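Local coordinates for protein-tyrosine phosphatase mitochondrial 1 (Mus musculus, PDB 3RGO) that dephosphorylates phosphatidylglycerophosphate to phosphatidylglycerol in cardiolipin synthesis and belongs to the dual specificity branch of the protein-tyrosine phosphatases, at residues S62-D65 with M66-V69; S118-E121 with A122-I126; Q139-V142 with L143-F146. All coordinates share one frame; numbering follows the deposited sequence.

Interaction 1. Residues S62-D65 with M66-V69. With SO4 (sulfate ion), chain C.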
ATOM      1  N   SER A  62       1.751   3.411 -10.453  1.00 40.77           N
ATOM      2  CA  SER A  62       1.295   4.753 -10.773  1.00 46.40           C
ATOM      3  C   SER A  62      -0.219   4.838 -10.625  1.00 47.74           C
ATOM      4  O   SER A  62      -0.937   3.882 -10.928  1.00 44.08           O
ATOM      5  CB  SER A  62       1.697   5.131 -12.201  1.00 53.40           C
ATOM      6  OG  SER A  62       3.093   5.372 -12.299  1.00 55.62           O
ATOM      7  N   THR A  63      -0.704   5.977 -10.144  1.00 46.65           N
ATOM      8  CA  THR A  63      -2.136   6.234 -10.143  1.00 49.00           C
ATOM      9  C   THR A  63      -2.535   6.648 -11.545  1.00 50.52           C
ATOM     10  O   THR A  63      -1.714   7.178 -12.297  1.00 49.64           O
ATOM     11  CB  THR A  63      -2.516   7.380  -9.192  1.00 48.25           C
ATOM     12  OG1 THR A  63      -1.763   8.551  -9.539  1.00 48.95           O
ATOM     13  CG2 THR A  63      -2.236   6.998  -7.747  1.00 43.87           C
ATOM     14  N   VAL A  64      -3.791   6.398 -11.899  1.00 48.65           N
ATOM     15  CA  VAL A  64      -4.343   6.949 -13.123  1.00 55.04           C
ATOM     16  C   VAL A  64      -4.440   8.451 -12.905  1.00 58.71           C
ATOM     17  O   VAL A  64      -5.160   8.906 -12.019  1.00 53.65           O
ATOM     18  CB  VAL A  64      -5.737   6.377 -13.429  1.00 58.47           C
ATOM     19  CG1 VAL A  64      -6.307   7.003 -14.701  1.00 63.68           C
ATOM     20  CG2 VAL A  64      -5.676   4.860 -13.554  1.00 56.67           C
ATOM     21  N   ASP A  65      -3.691   9.212 -13.697  1.00 64.75           N
ATOM     22  CA  ASP A  65      -3.614  10.661 -13.536  1.00 71.23           C
ATOM     23  C   ASP A  65      -4.939  11.280 -13.083  1.00 70.87           C
ATOM     24  O   ASP A  65      -6.000  10.975 -13.630  1.00 68.72           O
ATOM     25  CB  ASP A  65      -3.144  11.318 -14.836  1.00 76.30           C
ATOM     26  CG  ASP A  65      -2.719  12.758 -14.635  1.00 81.37           C
ATOM     27  OD1 ASP A  65      -3.000  13.597 -15.519  1.00 85.17           O
ATOM     28  OD2 ASP A  65      -2.105  13.050 -13.586  1.00 79.77           O
ATOM     29  N   MET A  66      -4.861  12.140 -12.069  1.00 70.59           N
ATOM     30  CA  MET A  66      -6.022  12.863 -11.549  1.00 72.92           C
ATOM     31  C   MET A  66      -7.010  12.007 -10.757  1.00 74.42           C
ATOM     32  O   MET A  66      -7.969  12.528 -10.186  1.00 79.49           O
ATOM     33  CB  MET A  66      -6.761  13.590 -12.675  1.00 76.33           C
ATOM     34  CG  MET A  66      -6.185  14.946 -13.030  1.00 79.23           C
ATOM     35  SD  MET A  66      -7.293  15.826 -14.143  1.00 88.12           S
ATOM     36  CE  MET A  66      -8.838  15.702 -13.241  1.00 97.56           C
ATOM     37  N   THR A  67      -6.776  10.700 -10.719  1.00 67.86           N
ATOM     38  CA  THR A  67      -7.696   9.782 -10.056  1.00 63.58           C
ATOM     39  C   THR A  67      -7.329   9.536  -8.596  1.00 57.14           C
ATOM     40  O   THR A  67      -8.206   9.410  -7.737  1.00 54.90           O
ATOM     41  CB  THR A  67      -7.773   8.434 -10.805  1.00 64.05           C
ATOM     42  OG1 THR A  67      -8.532   8.608 -12.010  1.00 67.70           O
ATOM     43  CG2 THR A  67      -8.433   7.369  -9.940  1.00 62.53           C
ATOM     44  N   GLY A  68      -6.031   9.475  -8.319  1.00 49.25           N
ATOM     45  CA  GLY A  68      -5.555   9.189  -6.981  1.00 43.48           C
ATOM     46  C   GLY A  68      -5.503   7.695  -6.716  1.00 40.98           C
ATOM     47  O   GLY A  68      -5.135   7.271  -5.623  1.00 41.96           O
ATOM     48  N   VAL A  69      -5.873   6.897  -7.719  1.00 42.17           N
ATOM     49  CA  VAL A  69      -5.872   5.439  -7.593  1.00 42.86           C
ATOM     50  C   VAL A  69      -5.321   4.798  -8.860  1.00 46.24           C
ATOM     51  O   VAL A  69      -5.570   5.288  -9.964  1.00 46.54           O
ATOM     52  CB  VAL A  69      -7.301   4.881  -7.376  1.00 60.79           C
ATOM     53  CG1 VAL A  69      -7.260   3.393  -7.074  1.00 58.24           C
ATOM     54  CG2 VAL A  69      -7.996   5.616  -6.258  1.00 62.48           C
TER
HETATM   55  S   SO4 C   2      -3.161  11.765  -8.987  1.00 66.13           S
HETATM   56  O1  SO4 C   2      -3.606  10.526  -9.623  1.00 67.37           O
HETATM   57  O2  SO4 C   2      -4.157  12.196  -8.002  1.00 63.46           O
HETATM   58  O3  SO4 C   2      -1.879  11.530  -8.323  1.00 63.06           O
HETATM   59  O4  SO4 C   2      -2.995  12.804 -10.003  1.00 62.92           O
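Thr63 lays its methyl CG2 against the backbone of Gly68, 3.5 Å from Gly68 C, while its hydroxyl turns to a bound sulfate. With chi1 at 55°, OG1 is wedged in beside the N and the C of its own backbone, 2.7 Å from sulfate O1; Asn36 OD1 is a hydrogen-bond partner of the same hydroxyl, so which acceptor its proton favours is not settled. Asp65 and Met66 are the two central residues of a type II beta turn, as their backbone angles and the bond from Thr67 N to Val64 O (2.7 Å, in the carbonyl plane) indicate. That turn presents Met66 N to sulfate O4 at 2.9 Å. Asp65 OD2 stands 3.7 Å from sulfate O4, while the end of the Met66 side chain leads away. Gly68 N reaches sulfate O1 at 2.9 Å. At the base of the loop, Val64 N donates to Val69 O (2.9 Å). A valine in place of Thr63 keeps the methyl but has no hydroxyl, and Asn36 OD1 would probably lose its partner, leaving that amide freer to turn. The loop follows strand 57-61, where dual specificity phosphatases carry their general-acid loop, and Arg102 NE also binds the sulfate. Backbone N-H groups and an arginine around a tetrahedral anion near Cys96, the predicted phosphocysteine residue, imply a surface suited to phosphate.

Interaction 2. Residues S118-E121 with A122-I126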
ATOM      1  N   SER A 118     -16.276  -4.199   3.266  1.00 42.31           N
ATOM      2  CA  SER A 118     -16.731  -3.098   2.431  1.00 43.13           C
ATOM      3  C   SER A 118     -15.636  -2.042   2.356  1.00 39.52           C
ATOM      4  O   SER A 118     -14.777  -1.963   3.237  1.00 41.19           O
ATOM      5  CB  SER A 118     -18.002  -2.476   3.007  1.00 41.83           C
ATOM      6  OG  SER A 118     -17.731  -1.852   4.250  1.00 41.78           O
ATOM      7  N   PRO A 119     -15.654  -1.222   1.299  1.00 37.71           N
ATOM      8  CA  PRO A 119     -14.672  -0.137   1.252  1.00 41.45           C
ATOM      9  C   PRO A 119     -14.688   0.680   2.544  1.00 37.69           C
ATOM     10  O   PRO A 119     -13.637   0.960   3.094  1.00 35.80           O
ATOM     11  CB  PRO A 119     -15.144   0.703   0.062  1.00 42.78           C
ATOM     12  CG  PRO A 119     -15.796  -0.302  -0.845  1.00 43.11           C
ATOM     13  CD  PRO A 119     -16.472  -1.295   0.075  1.00 37.37           C
ATOM     14  N   GLU A 120     -15.871   1.031   3.036  1.00 45.24           N
ATOM     15  CA  GLU A 120     -15.966   1.887   4.215  1.00 43.57           C
ATOM     16  C   GLU A 120     -15.460   1.215   5.497  1.00 43.50           C
ATOM     17  O   GLU A 120     -14.902   1.877   6.368  1.00 43.48           O
ATOM     18  CB  GLU A 120     -17.398   2.414   4.393  1.00 47.85           C
ATOM     19  CG  GLU A 120     -18.446   1.334   4.533  1.00 51.86           C
ATOM     20  CD  GLU A 120     -19.124   0.966   3.217  1.00 48.14           C
ATOM     21  OE1 GLU A 120     -18.495   1.078   2.145  1.00 46.71           O
ATOM     22  OE2 GLU A 120     -20.297   0.551   3.265  1.00 47.65           O
ATOM     23  N   GLU A 121     -15.655  -0.097   5.617  1.00 45.29           N
ATOM     24  CA  GLU A 121     -15.109  -0.834   6.756  1.00 42.03           C
ATOM     25  C   GLU A 121     -13.582  -0.767   6.774  1.00 38.62           C
ATOM     26  O   GLU A 121     -12.969  -0.517   7.811  1.00 38.76           O
ATOM     27  CB  GLU A 121     -15.570  -2.294   6.737  1.00 43.49           C
ATOM     28  CG  GLU A 121     -16.849  -2.539   7.512  1.00 48.85           C
ATOM     29  CD  GLU A 121     -17.400  -3.931   7.306  1.00 49.11           C
ATOM     30  OE1 GLU A 121     -17.301  -4.460   6.176  1.00 44.18           O
ATOM     31  OE2 GLU A 121     -17.944  -4.495   8.275  1.00 52.67           O
ATOM     32  N   ALA A 122     -12.977  -1.007   5.618  1.00 35.43           N
ATOM     33  CA  ALA A 122     -11.529  -0.954   5.471  1.00 33.42           C
ATOM     34  C   ALA A 122     -10.989   0.441   5.779  1.00 38.53           C
ATOM     35  O   ALA A 122     -10.020   0.598   6.521  1.00 34.06           O
ATOM     36  CB  ALA A 122     -11.139  -1.354   4.065  1.00 30.59           C
ATOM     37  N   ILE A 123     -11.625   1.452   5.198  1.00 40.28           N
ATOM     38  CA  ILE A 123     -11.179   2.830   5.374  1.00 39.92           C
ATOM     39  C   ILE A 123     -11.268   3.252   6.838  1.00 40.59           C
ATOM     40  O   ILE A 123     -10.327   3.820   7.392  1.00 42.18           O
ATOM     41  CB  ILE A 123     -11.981   3.791   4.471  1.00 41.72           C
ATOM     42  CG1 ILE A 123     -11.663   3.508   2.999  1.00 37.74           C
ATOM     43  CG2 ILE A 123     -11.665   5.242   4.810  1.00 44.25           C
ATOM     44  CD1 ILE A 123     -12.594   4.197   2.019  1.00 41.23           C
ATOM     45  N   GLU A 124     -12.399   2.951   7.466  1.00 44.35           N
ATOM     46  CA  GLU A 124     -12.594   3.275   8.875  1.00 44.13           C
ATOM     47  C   GLU A 124     -11.576   2.563   9.765  1.00 41.36           C
ATOM     48  O   GLU A 124     -11.132   3.114  10.774  1.00 43.08           O
ATOM     49  CB  GLU A 124     -14.032   2.961   9.300  1.00 46.82           C
ATOM     50  CG  GLU A 124     -15.052   3.927   8.685  1.00 54.57           C
ATOM     51  CD  GLU A 124     -16.483   3.433   8.784  1.00 63.55           C
ATOM     52  OE1 GLU A 124     -17.222   3.915   9.669  1.00 65.13           O
ATOM     53  OE2 GLU A 124     -16.873   2.566   7.974  1.00 69.06           O
ATOM     54  N   ALA A 125     -11.190   1.349   9.381  1.00 38.67           N
ATOM     55  CA  ALA A 125     -10.167   0.608  10.119  1.00 35.39           C
ATOM     56  C   ALA A 125      -8.817   1.300  10.026  1.00 40.25           C
ATOM     57  O   ALA A 125      -8.076   1.398  11.011  1.00 42.09           O
ATOM     58  CB  ALA A 125     -10.065  -0.818   9.597  1.00 38.71           C
ATOM     59  N   ILE A 126      -8.490   1.772   8.832  1.00 41.15           N
ATOM     60  CA  ILE A 126      -7.237   2.482   8.627  1.00 40.55           C
ATOM     61  C   ILE A 126      -7.252   3.798   9.403  1.00 41.51           C
ATOM     62  O   ILE A 126      -6.259   4.168  10.026  1.00 43.87           O
ATOM     63  CB  ILE A 126      -6.982   2.740   7.127  1.00 38.34           C
ATOM     64  CG1 ILE A 126      -6.783   1.410   6.390  1.00 34.34           C
ATOM     65  CG2 ILE A 126      -5.771   3.645   6.925  1.00 36.53           C
ATOM     66  CD1 ILE A 126      -6.943   1.519   4.882  1.00 35.16           C
TER
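Glu124 lays its side chain back along the helix, over the carbonyl of Glu120, one helical turn earlier. CG lies anti to the carbonyl carbon of its own residue (chi1 -70°), and the chain runs on extended, so that Glu124 CG passes 3.1 Å from Glu120 O and Glu124 OE2 ends only 2.6 Å from that same oxygen. So short an oxygen-oxygen approach is consistent with a protonated Glu124 carboxyl. The backbone bond from Glu124 N ends on Glu120 O, at 2.9 Å. The two glutamate side chains run alongside each other in the same direction, with their carboxylate planes 34° apart.

On the face turned to helix 137-154, Ile123 sets CG1 over the carbonyl of Pro119, 3.2 Å from Pro119 O, which is itself the acceptor for Ile123 N. Pro119 and Ile123 both pack on Leu140 of that helix, whereas Ala122 and Ile126 face Leu111 of helix 102-115.

The first turn is closed by reciprocal bonds. Glu121 N donates to Ser118 OG over 3.0 Å, and Ser118 N donates to Glu121 OE1 over 3.1 Å, nearly straight at 171° and onto the anti lone pair of that oxygen. Two N-H groups at the helix start thereby gain side-chain acceptors. With Ser118 as N-cap and Glu121 three residues on, this is the classic capping box, here opening helix 119-129 of the phosphatase domain.

Interaction 3. Residues Q139-V142 with L143-F146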
ATOM      1  N   GLN A 139     -11.498   8.149  -5.438  1.00 43.60           N
ATOM      2  CA  GLN A 139     -10.765   6.976  -4.986  1.00 42.90           C
ATOM      3  C   GLN A 139     -11.717   5.895  -4.478  1.00 38.39           C
ATOM      4  O   GLN A 139     -11.482   4.705  -4.682  1.00 37.08           O
ATOM      5  CB  GLN A 139      -9.744   7.362  -3.914  1.00 36.81           C
ATOM      6  CG  GLN A 139      -8.621   8.251  -4.458  1.00 40.68           C
ATOM      7  CD  GLN A 139      -7.878   8.976  -3.363  1.00 41.66           C
ATOM      8  OE1 GLN A 139      -8.493   9.524  -2.450  1.00 39.17           O
ATOM      9  NE2 GLN A 139      -6.545   8.985  -3.446  1.00 38.86           N
ATOM     10  N   LEU A 140     -12.791   6.317  -3.823  1.00 38.49           N
ATOM     11  CA  LEU A 140     -13.773   5.374  -3.291  1.00 39.58           C
ATOM     12  C   LEU A 140     -14.474   4.573  -4.389  1.00 43.80           C
ATOM     13  O   LEU A 140     -14.765   3.387  -4.216  1.00 43.25           O
ATOM     14  CB  LEU A 140     -14.817   6.099  -2.439  1.00 43.17           C
ATOM     15  CG  LEU A 140     -15.774   5.172  -1.689  1.00 41.11           C
ATOM     16  CD1 LEU A 140     -14.988   4.352  -0.669  1.00 41.27           C
ATOM     17  CD2 LEU A 140     -16.898   5.949  -1.013  1.00 40.65           C
ATOM     18  N   GLU A 141     -14.762   5.223  -5.513  1.00 41.52           N
ATOM     19  CA  GLU A 141     -15.457   4.541  -6.603  1.00 46.48           C
ATOM     20  C   GLU A 141     -14.649   3.362  -7.154  1.00 45.83           C
ATOM     21  O   GLU A 141     -15.206   2.319  -7.493  1.00 43.22           O
ATOM     22  CB  GLU A 141     -15.823   5.523  -7.716  1.00 55.02           C
ATOM     23  CG  GLU A 141     -16.878   6.546  -7.307  1.00 65.87           C
ATOM     24  CD  GLU A 141     -18.213   5.909  -6.949  1.00 73.65           C
ATOM     25  OE1 GLU A 141     -18.945   5.488  -7.872  1.00 78.97           O
ATOM     26  OE2 GLU A 141     -18.536   5.834  -5.743  1.00 74.33           O
ATOM     27  N   VAL A 142     -13.333   3.522  -7.236  1.00 42.63           N
ATOM     28  CA  VAL A 142     -12.493   2.428  -7.704  1.00 40.63           C
ATOM     29  C   VAL A 142     -12.454   1.291  -6.681  1.00 39.42           C
ATOM     30  O   VAL A 142     -12.484   0.120  -7.052  1.00 40.06           O
ATOM     31  CB  VAL A 142     -11.075   2.907  -8.068  1.00 43.14           C
ATOM     32  CG1 VAL A 142     -10.164   1.717  -8.373  1.00 40.10           C
ATOM     33  CG2 VAL A 142     -11.136   3.867  -9.257  1.00 46.17           C
ATOM     34  N   LEU A 143     -12.396   1.644  -5.398  1.00 36.19           N
ATOM     35  CA  LEU A 143     -12.456   0.655  -4.324  1.00 35.29           C
ATOM     36  C   LEU A 143     -13.785  -0.105  -4.359  1.00 36.47           C
ATOM     37  O   LEU A 143     -13.848  -1.282  -4.008  1.00 36.71           O
ATOM     38  CB  LEU A 143     -12.268   1.322  -2.959  1.00 37.10           C
ATOM     39  CG  LEU A 143     -10.860   1.818  -2.617  1.00 34.36           C
ATOM     40  CD1 LEU A 143     -10.826   2.499  -1.253  1.00 36.01           C
ATOM     41  CD2 LEU A 143      -9.872   0.659  -2.662  1.00 31.98           C
ATOM     42  N   LYS A 144     -14.842   0.573  -4.787  1.00 35.62           N
ATOM     43  CA  LYS A 144     -16.141  -0.082  -4.973  1.00 41.96           C
ATOM     44  C   LYS A 144     -16.095  -1.135  -6.076  1.00 44.00           C
ATOM     45  O   LYS A 144     -16.670  -2.222  -5.935  1.00 42.84           O
ATOM     46  CB  LYS A 144     -17.229   0.947  -5.292  1.00 49.24           C
ATOM     47  CG  LYS A 144     -17.836   1.639  -4.080  1.00 57.46           C
ATOM     48  CD  LYS A 144     -19.122   2.368  -4.473  1.00 67.41           C
ATOM     49  CE  LYS A 144     -19.923   2.821  -3.256  1.00 71.95           C
ATOM     50  NZ  LYS A 144     -19.183   3.803  -2.419  1.00 72.09           N
ATOM     51  N   GLU A 145     -15.436  -0.810  -7.186  1.00 44.26           N
ATOM     52  CA  GLU A 145     -15.316  -1.758  -8.294  1.00 48.88           C
ATOM     53  C   GLU A 145     -14.415  -2.917  -7.876  1.00 44.42           C
ATOM     54  O   GLU A 145     -14.661  -4.078  -8.223  1.00 43.89           O
ATOM     55  CB  GLU A 145     -14.749  -1.078  -9.544  1.00 52.01           C
ATOM     56  CG  GLU A 145     -15.661  -0.033 -10.175  1.00 60.20           C
ATOM     57  CD  GLU A 145     -16.653  -0.633 -11.160  1.00 73.55           C
ATOM     58  OE1 GLU A 145     -17.250  -1.686 -10.848  1.00 74.36           O
ATOM     59  OE2 GLU A 145     -16.838  -0.045 -12.249  1.00 81.60           O
ATOM     60  N   PHE A 146     -13.370  -2.596  -7.118  1.00 40.36           N
ATOM     61  CA  PHE A 146     -12.449  -3.613  -6.625  1.00 42.75           C
ATOM     62  C   PHE A 146     -13.201  -4.595  -5.730  1.00 44.99           C
ATOM     63  O   PHE A 146     -12.991  -5.808  -5.804  1.00 45.59           O
ATOM     64  CB  PHE A 146     -11.284  -2.963  -5.862  1.00 38.03           C
ATOM     65  CG  PHE A 146     -10.223  -3.937  -5.430  1.00 41.19           C
ATOM     66  CD1 PHE A 146     -10.267  -4.521  -4.174  1.00 39.30           C
ATOM     67  CD2 PHE A 146      -9.184  -4.270  -6.282  1.00 39.68           C
ATOM     68  CE1 PHE A 146      -9.291  -5.412  -3.776  1.00 37.80           C
ATOM     69  CE2 PHE A 146      -8.209  -5.161  -5.892  1.00 39.52           C
ATOM     70  CZ  PHE A 146      -8.263  -5.736  -4.637  1.00 36.41           C
TER
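A final bend in Lys144 (chi4 63°) after a largely extended chain carries its ammonium group back beside Leu140, whose CG stands opposite its backbone N (chi1 -172°). Lys144 NZ thus comes 3.4 Å from Leu140 CD2, one methyl of the branched end. Glu141 meets the same lysine from three residues back: its chain bends at chi2, bringing OE2 to 3.7 Å from Lys144 CD and 3.9 Å from Lys144 NZ, a long salt bridge that leaves much of the meeting to the aliphatic stem. These i to i+3 and i to i+4 pairings sit on regular alpha-helical bonds within helix 137-154, for instance Lys144 N to Leu140 O at 2.9 Å and Phe146 N to Val142 O at 2.9 Å. On the inner face Leu143 leans CG over the preceding turn, 3.6 Å from Gln139 O, and packs on Ala108 of helix 102-115 and Ile123 of helix 119-129. Val142 and Phe146 instead turn to Leu75 of helix 72-88, and the Phe146 ring meets that of His76. The amide of Gln139 is held at both ends: OE1 accepts from Arg136 N, and NE2 is hydrogen-bonded to Ser101 OG and Gly68 O.

In the fold
Interactions 2 and 3 belong to consecutive helices, 119-129 and 137-154, whose inner faces meet through carbon: Ile123 CD1 lies 3.6 Å from Leu140 CD1. Both pair such a packed face with a charged outer one, acidic in interaction 2 and mixed in interaction 3. Interaction 1 has no regular helix or strand; its polar groups gather on an anion near Cys96, while Gly68 and Val69 are buried. It touches interaction 3, where Val69 CG1 packs 3.6 Å from Val142 CG1. Interactions 1 and 2 come no nearer than about 10 Å between nearest atoms, and 139-146, which touches both, links the sulfate-binding loop to the capped helix.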